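Local atomic coordinates of diaminopropionate ammonia-lyase (Escherichia coli, PDB entry 4D9K), a protein that catalyses the pyridoxal 5'-phosphate-dependent elimination of ammonia from both L- and D-2,3-diaminopropionate, yielding pyruvate and ammonia. Residues Ile8-Asn13 with Ala306-Ser311; Gly58-Leu63 with Asp368-Val373; Leu73-Met78 with Asp120-Arg125; Val227-Gly232 with Ser255-Pro260; Arg333-Glu338 with Glu377-Val382. All coordinates share one frame; numbering follows the deposited sequence.

Contact 1 of 5, residues Ile8-Asn13 with Ala306-Ser311; sequences IDIADN and ATQFIS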
# COMPACT_ATOMS: atom_id res chain seq x y z
N ILE A 8 1.83 23.24 -3.74
CA ILE A 8 0.62 23.26 -2.91
C ILE A 8 0.20 24.73 -2.68
O ILE A 8 0.13 25.20 -1.54
CB ILE A 8 0.86 22.51 -1.57
CG1 ILE A 8 1.01 21.00 -1.81
CG2 ILE A 8 -0.27 22.75 -0.57
CD1 ILE A 8 -0.30 20.27 -2.03
N ASP A 9 -0.07 25.44 -3.77
CA ASP A 9 -0.32 26.88 -3.71
C ASP A 9 -1.69 27.22 -3.14
O ASP A 9 -2.72 26.95 -3.76
CB ASP A 9 -0.11 27.53 -5.08
CG ASP A 9 1.34 27.50 -5.51
OD1 ASP A 9 2.23 27.79 -4.67
OD2 ASP A 9 1.61 27.21 -6.70
N ILE A 10 -1.68 27.82 -1.95
CA ILE A 10 -2.89 28.16 -1.22
C ILE A 10 -3.34 29.59 -1.52
O ILE A 10 -2.54 30.54 -1.46
CB ILE A 10 -2.68 28.01 0.30
CG1 ILE A 10 -2.06 26.65 0.63
CG2 ILE A 10 -4.01 28.18 1.04
CD1 ILE A 10 -1.26 26.64 1.92
N ALA A 11 -4.62 29.72 -1.85
CA ALA A 11 -5.24 31.02 -2.05
C ALA A 11 -6.50 31.13 -1.21
O ALA A 11 -7.36 30.25 -1.24
CB ALA A 11 -5.57 31.24 -3.52
N ASP A 12 -6.59 32.21 -0.43
CA ASP A 12 -7.83 32.54 0.25
C ASP A 12 -8.89 32.85 -0.80
O ASP A 12 -8.57 33.42 -1.85
CB ASP A 12 -7.63 33.75 1.16
CG ASP A 12 -6.68 33.48 2.30
OD1 ASP A 12 -6.74 32.38 2.88
OD2 ASP A 12 -5.86 34.36 2.62
N ASN A 13 -10.13 32.48 -0.51
CA ASN A 13 -11.25 32.74 -1.42
C ASN A 13 -11.70 34.20 -1.35
O ASN A 13 -12.34 34.61 -0.38
CB ASN A 13 -12.40 31.78 -1.11
CG ASN A 13 -13.63 32.01 -1.98
OD1 ASN A 13 -13.55 32.52 -3.09
ND2 ASN A 13 -14.78 31.60 -1.47
N ALA A 306 -16.54 28.60 0.08
CA ALA A 306 -15.22 27.98 0.22
C ALA A 306 -14.25 28.89 0.97
O ALA A 306 -14.24 30.10 0.75
CB ALA A 306 -14.64 27.58 -1.12
N THR A 307 -13.45 28.31 1.86
CA THR A 307 -12.46 29.08 2.61
C THR A 307 -11.22 29.33 1.75
O THR A 307 -10.78 30.47 1.59
CB THR A 307 -12.06 28.39 3.93
OG1 THR A 307 -13.22 27.85 4.57
CG2 THR A 307 -11.37 29.38 4.88
N GLN A 308 -10.67 28.25 1.19
CA GLN A 308 -9.41 28.32 0.46
C GLN A 308 -9.40 27.44 -0.79
O GLN A 308 -10.15 26.46 -0.89
CB GLN A 308 -8.23 27.95 1.38
CG GLN A 308 -7.73 29.12 2.23
CD GLN A 308 -6.90 28.71 3.44
OE1 GLN A 308 -6.90 27.54 3.85
NE2 GLN A 308 -6.20 29.67 4.02
N PHE A 309 -8.56 27.81 -1.75
CA PHE A 309 -8.37 27.03 -2.97
C PHE A 309 -6.91 26.64 -3.08
O PHE A 309 -6.02 27.50 -3.04
CB PHE A 309 -8.79 27.82 -4.21
CG PHE A 309 -10.26 28.12 -4.28
CD1 PHE A 309 -10.75 29.34 -3.83
CD2 PHE A 309 -11.15 27.18 -4.79
CE1 PHE A 309 -12.11 29.62 -3.89
CE2 PHE A 309 -12.51 27.45 -4.85
CZ PHE A 309 -12.99 28.67 -4.40
N ILE A 310 -6.65 25.34 -3.21
CA ILE A 310 -5.30 24.86 -3.45
C ILE A 310 -5.17 24.40 -4.89
O ILE A 310 -5.98 23.62 -5.39
CB ILE A 310 -4.88 23.76 -2.46
CG1 ILE A 310 -4.82 24.33 -1.03
CG2 ILE A 310 -3.53 23.16 -2.84
CD1 ILE A 310 -4.36 23.35 0.03
N SER A 311 -4.16 24.94 -5.57
CA SER A 311 -3.73 24.45 -6.86
C SER A 311 -2.52 23.57 -6.61
O SER A 311 -1.54 24.01 -6.00
CB SER A 311 -3.36 25.61 -7.78
OG SER A 311 -2.71 25.15 -8.95

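Contact 2 of 5, residues Gly58-Leu63 with Asp368-Val373; sequences GVKKIL and DAVVLV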
# COMPACT_ATOMS: atom_id res chain seq x y z
N GLY A 58 0.10 15.73 12.97
CA GLY A 58 -0.07 16.77 13.99
C GLY A 58 -1.46 17.40 14.00
O GLY A 58 -1.59 18.60 14.25
N VAL A 59 -2.48 16.60 13.72
CA VAL A 59 -3.88 17.03 13.82
C VAL A 59 -4.65 16.05 14.69
O VAL A 59 -4.14 14.98 15.02
CB VAL A 59 -4.56 17.15 12.43
CG1 VAL A 59 -3.93 18.27 11.61
CG2 VAL A 59 -4.51 15.83 11.68
N LYS A 60 -5.88 16.40 15.08
CA LYS A 60 -6.65 15.55 15.98
C LYS A 60 -7.20 14.31 15.27
O LYS A 60 -7.13 13.21 15.81
CB LYS A 60 -7.77 16.32 16.66
CG LYS A 60 -8.32 15.61 17.89
CD LYS A 60 -9.43 16.42 18.54
CE LYS A 60 -9.81 15.86 19.91
NZ LYS A 60 -11.15 16.36 20.32
N LYS A 61 -7.76 14.51 14.07
CA LYS A 61 -8.43 13.44 13.34
C LYS A 61 -8.33 13.62 11.84
O LYS A 61 -8.40 14.74 11.33
CB LYS A 61 -9.92 13.37 13.72
CG LYS A 61 -10.22 12.88 15.13
CD LYS A 61 -10.25 11.36 15.20
CE LYS A 61 -10.41 10.88 16.63
NZ LYS A 61 -10.61 9.40 16.68
N ILE A 62 -8.16 12.50 11.14
CA ILE A 62 -8.35 12.45 9.69
C ILE A 62 -9.40 11.39 9.39
O ILE A 62 -9.23 10.21 9.71
CB ILE A 62 -7.03 12.17 8.94
CG1 ILE A 62 -5.98 13.23 9.32
CG2 ILE A 62 -7.27 12.13 7.43
CD1 ILE A 62 -4.59 13.00 8.76
N LEU A 63 -10.50 11.84 8.79
CA LEU A 63 -11.64 10.98 8.44
C LEU A 63 -11.79 10.93 6.92
O LEU A 63 -11.92 11.97 6.27
CB LEU A 63 -12.92 11.50 9.09
CG LEU A 63 -12.89 11.61 10.63
CD1 LEU A 63 -14.10 12.37 11.16
CD2 LEU A 63 -12.77 10.24 11.28
N ASP A 368 -5.87 20.27 17.29
CA ASP A 368 -7.32 20.13 17.45
C ASP A 368 -8.09 19.89 16.13
O ASP A 368 -9.30 19.64 16.16
CB ASP A 368 -7.89 21.36 18.16
CG ASP A 368 -7.29 21.57 19.54
OD1 ASP A 368 -7.12 20.57 20.28
OD2 ASP A 368 -6.99 22.73 19.87
N ALA A 369 -7.40 19.98 15.00
CA ALA A 369 -8.08 19.89 13.70
C ALA A 369 -8.70 18.52 13.46
O ALA A 369 -8.04 17.49 13.62
CB ALA A 369 -7.13 20.26 12.56
N VAL A 370 -9.99 18.52 13.11
CA VAL A 370 -10.68 17.31 12.67
C VAL A 370 -10.99 17.47 11.18
O VAL A 370 -11.84 18.27 10.79
CB VAL A 370 -11.97 17.06 13.48
CG1 VAL A 370 -12.70 15.82 12.96
CG2 VAL A 370 -11.66 16.91 14.96
N VAL A 371 -10.28 16.71 10.35
CA VAL A 371 -10.30 16.93 8.90
C VAL A 371 -11.06 15.84 8.15
O VAL A 371 -10.67 14.67 8.17
CB VAL A 371 -8.87 17.06 8.32
CG1 VAL A 371 -8.92 17.35 6.82
CG2 VAL A 371 -8.09 18.15 9.04
N LEU A 372 -12.15 16.23 7.51
CA LEU A 372 -12.89 15.33 6.65
C LEU A 372 -12.27 15.35 5.26
O LEU A 372 -12.07 16.41 4.68
CB LEU A 372 -14.37 15.74 6.58
CG LEU A 372 -15.30 15.00 5.59
CD1 LEU A 372 -15.36 13.50 5.85
CD2 LEU A 372 -16.69 15.61 5.66
N VAL A 373 -11.97 14.16 4.75
CA VAL A 373 -11.48 13.96 3.38
C VAL A 373 -12.45 13.02 2.68
O VAL A 373 -13.04 12.15 3.32
CB VAL A 373 -10.05 13.36 3.38
CG1 VAL A 373 -9.61 12.97 1.97
CG2 VAL A 373 -9.05 14.36 3.96

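Contact 3 of 5, residues Leu73-Met78 with Asp120-Arg125; sequences LNAFKM and DGNHGR. With PO4 (phosphate ion), chain E.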
# COMPACT_ATOMS: atom_id res chain seq x y z
N LEU A 73 -19.67 0.15 -7.84
CA LEU A 73 -19.24 1.16 -8.81
C LEU A 73 -17.78 1.61 -8.65
O LEU A 73 -17.19 2.14 -9.59
CB LEU A 73 -20.18 2.37 -8.78
CG LEU A 73 -21.56 2.36 -9.47
CD1 LEU A 73 -21.43 2.37 -10.99
CD2 LEU A 73 -22.49 1.24 -9.02
N ASN A 74 -17.22 1.41 -7.46
CA ASN A 74 -15.84 1.83 -7.15
C ASN A 74 -15.67 3.36 -7.20
O ASN A 74 -14.56 3.87 -7.32
CB ASN A 74 -14.83 1.13 -8.08
CG ASN A 74 -13.46 0.94 -7.43
OD1 ASN A 74 -13.31 1.04 -6.21
ND2 ASN A 74 -12.46 0.66 -8.26
N ALA A 75 -16.80 4.07 -7.10
CA ALA A 75 -16.84 5.53 -7.17
C ALA A 75 -18.20 6.04 -6.70
O ALA A 75 -19.17 5.28 -6.66
CB ALA A 75 -16.54 6.03 -8.58
N PHE A 76 -18.27 7.32 -6.36
CA PHE A 76 -19.46 7.92 -5.75
C PHE A 76 -20.55 8.31 -6.74
O PHE A 76 -21.71 8.50 -6.35
CB PHE A 76 -19.06 9.16 -4.93
CG PHE A 76 -18.85 10.39 -5.77
CD1 PHE A 76 -17.68 10.55 -6.52
CD2 PHE A 76 -19.81 11.39 -5.82
CE1 PHE A 76 -17.48 11.68 -7.30
CE2 PHE A 76 -19.62 12.51 -6.60
CZ PHE A 76 -18.46 12.66 -7.35
N LYS A 77 -20.19 8.45 -8.01
CA LYS A 77 -21.02 9.19 -8.98
C LYS A 77 -22.46 8.71 -9.21
O LYS A 77 -23.29 9.50 -9.64
CB LYS A 77 -20.28 9.39 -10.31
CG LYS A 77 -19.01 10.20 -10.16
CD LYS A 77 -18.81 11.18 -11.29
CE LYS A 77 -17.61 12.07 -11.03
NZ LYS A 77 -17.18 12.77 -12.28
N MET A 78 -22.75 7.44 -8.90
CA MET A 78 -24.13 6.95 -9.03
C MET A 78 -25.13 7.71 -8.14
O MET A 78 -26.31 7.80 -8.48
CB MET A 78 -24.24 5.42 -8.81
CG MET A 78 -23.86 4.91 -7.42
SD MET A 78 -25.06 5.26 -6.12
CE MET A 78 -26.54 4.47 -6.76
N ASP A 120 -15.49 10.93 -18.57
CA ASP A 120 -14.09 10.53 -18.44
C ASP A 120 -14.00 9.15 -17.80
O ASP A 120 -12.96 8.49 -17.87
CB ASP A 120 -13.32 11.53 -17.58
CG ASP A 120 -13.01 12.81 -18.32
OD1 ASP A 120 -12.55 12.74 -19.49
OD2 ASP A 120 -13.21 13.90 -17.74
N GLY A 121 -15.09 8.71 -17.17
CA GLY A 121 -15.16 7.39 -16.58
C GLY A 121 -16.33 7.18 -15.63
O GLY A 121 -17.32 6.54 -15.99
N ASN A 122 -16.20 7.74 -14.43
CA ASN A 122 -17.12 7.44 -13.32
C ASN A 122 -18.57 7.84 -13.54
O ASN A 122 -19.48 7.05 -13.29
CB ASN A 122 -16.60 8.03 -12.01
CG ASN A 122 -15.31 7.37 -11.54
OD1 ASN A 122 -15.12 6.17 -11.73
ND2 ASN A 122 -14.44 8.15 -10.92
N HIS A 123 -18.79 9.07 -14.02
CA HIS A 123 -20.14 9.60 -14.23
C HIS A 123 -20.97 8.74 -15.15
O HIS A 123 -22.10 8.39 -14.82
CB HIS A 123 -20.08 11.04 -14.73
CG HIS A 123 -21.40 11.55 -15.27
ND1 HIS A 123 -22.46 11.83 -14.48
CD2 HIS A 123 -21.82 11.80 -16.58
CE1 HIS A 123 -23.49 12.24 -15.24
NE2 HIS A 123 -23.10 12.22 -16.52
N GLY A 124 -20.41 8.42 -16.31
CA GLY A 124 -21.10 7.61 -17.32
C GLY A 124 -21.41 6.20 -16.85
O GLY A 124 -22.48 5.66 -17.15
N ARG A 125 -20.47 5.61 -16.11
CA ARG A 125 -20.66 4.30 -15.50
C ARG A 125 -21.88 4.32 -14.59
O ARG A 125 -22.66 3.37 -14.59
CB ARG A 125 -19.40 3.88 -14.74
CG ARG A 125 -19.45 2.48 -14.16
CD ARG A 125 -18.05 1.95 -13.87
NE ARG A 125 -18.07 0.77 -13.01
CZ ARG A 125 -16.99 0.18 -12.51
NH1 ARG A 125 -15.77 0.65 -12.78
NH2 ARG A 125 -17.12 -0.89 -11.74
P PO4 E . -17.01 16.49 -9.80
O1 PO4 E . -16.87 16.05 -11.24
O2 PO4 E . -18.44 16.74 -9.43
O3 PO4 E . -16.26 17.78 -9.63
O4 PO4 E . -16.45 15.41 -8.91
O HOH W 1 -16.98 4.18 -11.57
O HOH W 2 -13.64 -0.05 -11.03
O HOH W 3 -23.50 8.85 -12.47
O HOH W 4 -23.12 11.71 -11.76
O HOH W 5 -16.56 11.37 -14.42

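Contact 4 of 5, residues Val227-Gly232 with Ser255-Pro260; sequences VLLQAG and SIIVEP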
# COMPACT_ATOMS: atom_id res chain seq x y z
N VAL A 227 -12.57 20.45 5.81
CA VAL A 227 -12.94 19.50 4.77
C VAL A 227 -12.16 19.83 3.50
O VAL A 227 -12.06 21.00 3.11
CB VAL A 227 -14.47 19.44 4.54
CG1 VAL A 227 -15.01 20.76 4.00
CG2 VAL A 227 -14.84 18.29 3.61
N LEU A 228 -11.57 18.81 2.88
CA LEU A 228 -10.94 18.98 1.58
C LEU A 228 -11.82 18.35 0.52
O LEU A 228 -12.20 17.19 0.64
CB LEU A 228 -9.52 18.39 1.53
CG LEU A 228 -8.45 19.21 2.24
CD1 LEU A 228 -8.33 18.80 3.71
CD2 LEU A 228 -7.10 19.10 1.54
N LEU A 229 -12.15 19.13 -0.49
CA LEU A 229 -12.99 18.63 -1.57
C LEU A 229 -12.27 18.84 -2.88
O LEU A 229 -11.88 19.97 -3.21
CB LEU A 229 -14.34 19.35 -1.57
CG LEU A 229 -15.15 19.30 -0.27
CD1 LEU A 229 -16.30 20.30 -0.31
CD2 LEU A 229 -15.66 17.89 0.03
N GLN A 230 -12.06 17.74 -3.61
CA GLN A 230 -11.46 17.80 -4.94
C GLN A 230 -12.43 18.48 -5.90
O GLN A 230 -13.63 18.23 -5.86
CB GLN A 230 -11.04 16.41 -5.46
CG GLN A 230 -12.03 15.28 -5.26
CD GLN A 230 -11.83 14.56 -3.94
OE1 GLN A 230 -12.18 15.08 -2.88
NE2 GLN A 230 -11.29 13.35 -4.00
N ALA A 231 -11.88 19.34 -6.75
CA ALA A 231 -12.68 20.27 -7.55
C ALA A 231 -13.41 19.63 -8.74
O ALA A 231 -14.59 19.89 -8.95
CB ALA A 231 -11.84 21.45 -8.00
N GLY A 232 -12.70 18.81 -9.51
CA GLY A 232 -13.29 18.20 -10.72
C GLY A 232 -14.06 19.23 -11.53
O GLY A 232 -13.51 20.26 -11.92
N SER A 255 -13.13 25.11 4.72
CA SER A 255 -13.24 24.27 3.53
C SER A 255 -12.15 24.61 2.53
O SER A 255 -11.96 25.77 2.17
CB SER A 255 -14.61 24.40 2.87
OG SER A 255 -14.85 25.72 2.43
N ILE A 256 -11.44 23.57 2.08
CA ILE A 256 -10.36 23.73 1.12
C ILE A 256 -10.72 23.00 -0.16
O ILE A 256 -10.98 21.80 -0.14
CB ILE A 256 -9.04 23.15 1.67
CG1 ILE A 256 -8.69 23.78 3.03
CG2 ILE A 256 -7.91 23.37 0.68
CD1 ILE A 256 -7.67 22.99 3.81
N ILE A 257 -10.74 23.73 -1.27
CA ILE A 257 -11.09 23.15 -2.56
C ILE A 257 -9.81 22.89 -3.33
O ILE A 257 -9.04 23.81 -3.61
CB ILE A 257 -12.05 24.05 -3.38
CG1 ILE A 257 -13.31 24.38 -2.56
CG2 ILE A 257 -12.39 23.41 -4.73
CD1 ILE A 257 -14.05 23.19 -2.00
N VAL A 258 -9.60 21.62 -3.65
CA VAL A 258 -8.33 21.16 -4.19
C VAL A 258 -8.48 20.93 -5.68
O VAL A 258 -9.32 20.15 -6.13
CB VAL A 258 -7.86 19.87 -3.49
CG1 VAL A 258 -6.48 19.47 -4.00
CG2 VAL A 258 -7.83 20.06 -1.98
N GLU A 259 -7.66 21.64 -6.45
CA GLU A 259 -7.69 21.56 -7.90
C GLU A 259 -6.33 21.08 -8.41
O GLU A 259 -5.34 21.82 -8.32
CB GLU A 259 -8.04 22.92 -8.49
CG GLU A 259 -8.86 22.85 -9.76
CD GLU A 259 -9.84 24.01 -9.89
OE1 GLU A 259 -9.73 24.98 -9.10
OE2 GLU A 259 -10.71 23.94 -10.79
N PRO A 260 -6.27 19.83 -8.91
CA PRO A 260 -5.04 19.29 -9.50
C PRO A 260 -4.67 20.00 -10.80
O PRO A 260 -5.56 20.38 -11.57
CB PRO A 260 -5.40 17.82 -9.75
CG PRO A 260 -6.89 17.78 -9.81
CD PRO A 260 -7.34 18.82 -8.83

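Contact 5 of 5, residues Arg333-Glu338 with Glu377-Val382; sequences RIISGE and EGDTDV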
# COMPACT_ATOMS: atom_id res chain seq x y z
N ARG A 333 -6.59 0.44 5.68
CA ARG A 333 -6.11 0.66 4.31
C ARG A 333 -7.27 1.02 3.39
O ARG A 333 -8.36 0.43 3.49
CB ARG A 333 -5.40 -0.61 3.83
CG ARG A 333 -4.97 -0.62 2.37
CD ARG A 333 -4.05 -1.80 2.09
NE ARG A 333 -3.98 -2.09 0.65
CZ ARG A 333 -4.55 -3.15 0.08
NH1 ARG A 333 -5.21 -4.03 0.82
NH2 ARG A 333 -4.45 -3.32 -1.23
N ILE A 334 -7.02 1.97 2.49
CA ILE A 334 -8.02 2.51 1.57
C ILE A 334 -7.46 2.54 0.13
O ILE A 334 -6.35 3.02 -0.11
CB ILE A 334 -8.49 3.91 2.03
CG1 ILE A 334 -9.14 3.81 3.42
CG2 ILE A 334 -9.48 4.54 1.06
CD1 ILE A 334 -9.51 5.15 4.02
N ILE A 335 -8.22 2.00 -0.82
CA ILE A 335 -7.82 2.00 -2.22
C ILE A 335 -8.45 3.21 -2.89
O ILE A 335 -9.67 3.27 -3.05
CB ILE A 335 -8.24 0.72 -2.96
CG1 ILE A 335 -7.76 -0.52 -2.21
CG2 ILE A 335 -7.75 0.74 -4.41
CD1 ILE A 335 -8.17 -1.81 -2.92
N SER A 336 -7.61 4.17 -3.24
CA SER A 336 -8.05 5.46 -3.73
C SER A 336 -7.39 5.77 -5.07
O SER A 336 -6.16 5.76 -5.17
CB SER A 336 -7.70 6.53 -2.70
OG SER A 336 -8.38 7.75 -2.95
N GLY A 337 -8.19 6.06 -6.08
CA GLY A 337 -7.68 6.42 -7.41
C GLY A 337 -7.15 7.84 -7.49
O GLY A 337 -7.11 8.56 -6.49
N GLU A 338 -6.74 8.25 -8.69
CA GLU A 338 -6.13 9.56 -8.90
C GLU A 338 -6.99 10.74 -8.42
O GLU A 338 -6.49 11.64 -7.75
CB GLU A 338 -5.72 9.77 -10.36
CG GLU A 338 -5.06 11.12 -10.62
CD GLU A 338 -4.32 11.20 -11.94
OE1 GLU A 338 -4.85 10.71 -12.97
OE2 GLU A 338 -3.21 11.77 -11.95
N GLU A 377 -13.17 7.99 -5.47
CA GLU A 377 -13.05 6.81 -6.32
C GLU A 377 -11.96 5.87 -5.84
O GLU A 377 -10.97 6.30 -5.25
CB GLU A 377 -12.81 7.20 -7.79
CG GLU A 377 -11.51 7.96 -8.05
CD GLU A 377 -11.03 7.89 -9.49
OE1 GLU A 377 -11.77 7.38 -10.37
OE2 GLU A 377 -9.89 8.35 -9.75
N GLY A 378 -12.16 4.57 -6.07
CA GLY A 378 -11.12 3.58 -5.85
C GLY A 378 -10.26 3.39 -7.09
O GLY A 378 -10.13 4.31 -7.91
N ASP A 379 -9.70 2.20 -7.23
CA ASP A 379 -8.82 1.89 -8.33
C ASP A 379 -9.62 1.61 -9.61
O ASP A 379 -9.68 0.47 -10.08
CB ASP A 379 -7.86 0.74 -7.98
CG ASP A 379 -8.59 -0.55 -7.60
OD1 ASP A 379 -9.74 -0.48 -7.09
OD2 ASP A 379 -7.99 -1.63 -7.81
N THR A 380 -10.24 2.66 -10.14
CA THR A 380 -11.08 2.58 -11.34
C THR A 380 -10.24 2.34 -12.60
O THR A 380 -10.74 1.82 -13.60
CB THR A 380 -11.97 3.84 -11.49
OG1 THR A 380 -11.19 5.02 -11.26
CG2 THR A 380 -13.11 3.80 -10.48
N ASP A 381 -8.97 2.72 -12.53
CA ASP A 381 -7.99 2.33 -13.53
C ASP A 381 -6.85 1.61 -12.82
O ASP A 381 -5.93 2.22 -12.28
CB ASP A 381 -7.51 3.56 -14.33
CG ASP A 381 -6.33 3.25 -15.24
OD1 ASP A 381 -5.75 2.14 -15.14
OD2 ASP A 381 -5.98 4.12 -16.06
N VAL A 382 -6.95 0.28 -12.85
CA VAL A 382 -6.06 -0.64 -12.13
C VAL A 382 -4.61 -0.50 -12.58
O VAL A 382 -3.69 -0.51 -11.76
CB VAL A 382 -6.58 -2.09 -12.28
CG1 VAL A 382 -5.49 -3.12 -12.05
CG2 VAL A 382 -7.74 -2.32 -11.33

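Contact 1 of 5, residues Ile8-Asn13 with Ala306-Ser311
Ile8-Asn13 and Ala306-Ser311 form an antiparallel strand pair at one edge of the six-stranded mixed sheet. Strand 8-12 is the outermost strand there, and strand 308-312 is its neighbour. Asp9 with Ser311 and Ala11 with Phe309 are hydrogen-bonded pairs, each joined by two backbone bonds. The straightest is Phe309 N to Ala11 O, 2.8 Å long with 170° at the hydrogen. Ile10 with Ile310 and Asp12 with Gln308 are the non-hydrogen-bonded pairs, and their side chains share one face. Ile10 and Ile310 lie side by side, CG1 against CG1 at 4.0 Å. CG2 of Ile10 also rests on CD of Gln308. Gln308 NE2 gives a straight bond to Asp12 OD1 (3.0 Å), with carboxylate and amide nearly coplanar, 12° apart. Each group has further partners: Asp12 OD2 makes a salt bridge with Lys362, and Gln308 OE1 takes a bond from His254.

Beyond the strand, Asn13 N bonds Thr307 O. The Asn13 side chain has CG anti to the backbone N (chi1 178°), which carries it toward the end of helix 296-305. Its ND2 donates to Ala306 O at 2.7 Å and also to Arg303 O. The same amide stands almost perpendicular to the Phe309 ring, and Asn13 OD1 meets the ring edge in plane, 3.3 Å from Phe309 CE1.

Ile8 and Ile310 pack on Val346 of helix 342-352, while Ile10 reaches Leu359 of helix 356-362. Strand 254-260 adjoins strand 308-312 on its other side.

Contact 2 of 5, residues Gly58-Leu63 with Asp368-Val373
Val370 fills the hollow between two side chains of the neighbouring strand. Its CG1 lies 3.8 Å from Lys61 CB and 4.1 Å from Leu63 CD1, and its CG2 leans on Lys61 CB as well. The valine has CG1 anti to the backbone N (chi1 178°), and this branch reaches both partners. Leu63 comes in at a slant from the edge strand. Lys61 gives only the base of its chain to this face. The chain then bends, and NZ leads off to a salt bridge with Asp51.

The two strands run parallel, with axes 4.7 Å apart at 16°. They are strands 61-66 and 370-375, and 61-66 forms one outer edge of the mixed sheet. Backbone bonds pass alternately between them. Leu63 N to Val371 O is essentially straight at 179°, and Val373 N to Leu63 O is 2.7 Å long.

On the other face the fit is looser. Ile62 CG2 meets Val373 CG2 at 4.5 Å, and both residues also pack on Leu344 of helix 342-352. Before the strands begin, Val59 sets CG1 against the methyl of Ala369 at 3.9 Å. Ala369 O lies beside this pair and accepts Lys61 N, with a weaker bond from Lys60 N. The CB of Lys60 rests against Ala369 O at 3.3 Å, and its extended chain leads away from the contact.

Contact 3 of 5, residues Leu73-Met78 with Asp120-Arg125
The cofactor lysine, Lys77, lies here against the start of helix 122-133. Its chain leaves with CG anti to the carbonyl carbon (chi1 -62°) and bends at chi2, laying CD along the first helical turn. Lys77 CD is 3.5 Å from His123 N and touches His123 CB. CG meets Asn122 CB, and the chain crosses both side chains at about a right angle. Lys77 carries pyridoxal phosphate as a Schiff base and is the inferred proton acceptor for the D-isomer. No cofactor is bound here. NZ instead makes a weak 3.5 Å bond to O1 of a phosphate ion, which also receives the amides of Gly234 and Met236. Water 5 links NZ to His123 N. An alanine in place of Lys77 removes the Schiff-base amine and would probably leave the phosphate ion and water 5 without this partner and open a gap beside Asn122 CB and His123 CB.

This is the active site of a fold type II pyridoxal phosphate enzyme, as in the tryptophan synthase beta family. Asp120, the inferred proton acceptor for the L-isomer, precedes the helix, its OD2 6.8 Å from Lys77 NZ. Of two further waters at Lys77 O, one, held weakly there, reaches His123 O; the other lies in the imidazole plane at ND1. NE2 of the same ring is hydrogen-bonded to Val187 O.

The methyl of Ala75 abuts the amide of Asn122, whose ND2 bonds Glu377. Leu73 O sits over one face of the Arg125 guanidinium, 3.5 Å from CZ. Leu73 CD1 meets Arg125 CG at 3.7 Å. Water 1 bridges Leu73 O and Asn122 OD1.

Contact 4 of 5, residues Val227-Gly232 with Ser255-Pro260
Leu228, Ile256 and Val258 make the apolar centre on one face of this parallel strand pair. Strands 226-230 and 254-260 are joined through helix 235-248 as a beta-alpha-beta crossover. Leu228 and Ile256 lie side by side, CG to CB at 4.0 Å. Leu228 CD2 reaches on to Val258 CG2 at 3.7 Å, and helix 342-352 covers this face. On the other face Ile257 bridges two residues. Its CD1 meets Leu229 CB at 3.9 Å, and its CG2 meets Ala231 CB at the same distance. CG2 is anti to the backbone N and CG1 is beside it (chi1 -55°), which sends the two branches to different partners. A serine in place of Ile257 would probably open a gap beside Leu229 and Ala231.

Four backbone bonds tie the strands; Ile256 N to Val227 O is nearly straight at 177°. Gln230 is buried on the face of Leu228, and its NE2 is satisfied by Ser339 O and Ile374 O. At the polar edge, where strand 226-230 ends, Ala231 N still bonds Val258 O at 2.8 Å, and Ala231 CB sits 3.7 Å from Glu259 CG.

Contact 5 of 5, residues Arg333-Glu338 with Glu377-Val382
Ser336-Gly337 and Glu377-Gly378 pass close together as two loop backbones, with the CA atoms of Ser336 and Gly378 4.2 Å apart. One conventional hydrogen bond joins them, Gly337 N to Glu377 O at 2.9 Å. The donor lies above the carbonyl plane, 44° out of it. Two CA-H...O contacts add to it: Gly378 CA to Ile335 O at 3.2 Å, and Ser336 CA to Glu377 O. Gly337 suits this approach, because a side chain there would run into Gly378 O and the Glu377 carboxylate.

Ile335 gives the main side-chain contact. Its CG2 is anti to the backbone N, with CG1 beside that N (chi1 -53°), and presses on the carboxylate end of Asp379, 3.5 Å from CG. Asp379 is the centre of an inverse gamma turn, and its OD1 takes a bond from Asn74. The Glu377 side chain extends beyond CG along Gly337. Its carboxylate is gripped from several sides. OE1 receives Thr380 OG1 at 2.6 Å, from above the carboxylate plane, and has a second donor at the start of helix 122-133. OE2 is bonded by Ser339 N. The carboxylate thus links its own loop, that helix start and the chain at Ser339 beside the active site, its side chain about 7 Å from that of Lys77. Ser336 OG turns to Ser375 OG.

Segment 377-382 leads from strand 370-375 to helix 382-391, where Asp381 is the N-cap residue and bonds His384 N. Tyr385 of that helix packs on both Ile335 and Asp379. Segment 333-338 leads toward helix 342-352, and at its start Arg333 bonds Asn326 of the second subunit.

How the contacts relate
Contacts 1, 4 and 2 are successive parts of one mixed sheet. Contact 4 lies in the middle: Ile310 O bonds Glu259 N at 2.8 Å on the side of contact 1, and Leu372 O bonds Leu228 N at 3.0 Å on the side of contact 2. Contact 3 holds the cofactor lysine Lys77 and Asp120, the two inferred proton acceptors. Contact 5 touches it directly, through Asn74 O to Gly378 N and Asn122 ND2 to Glu377 OE1, both 2.8 Å. Contact 4 does not touch contact 3, but its Gln230 side chain is about 6 Å from the phosphate ion. Contacts 1 and 2 lie farther off, their centres both 27 Å from that of contact 3.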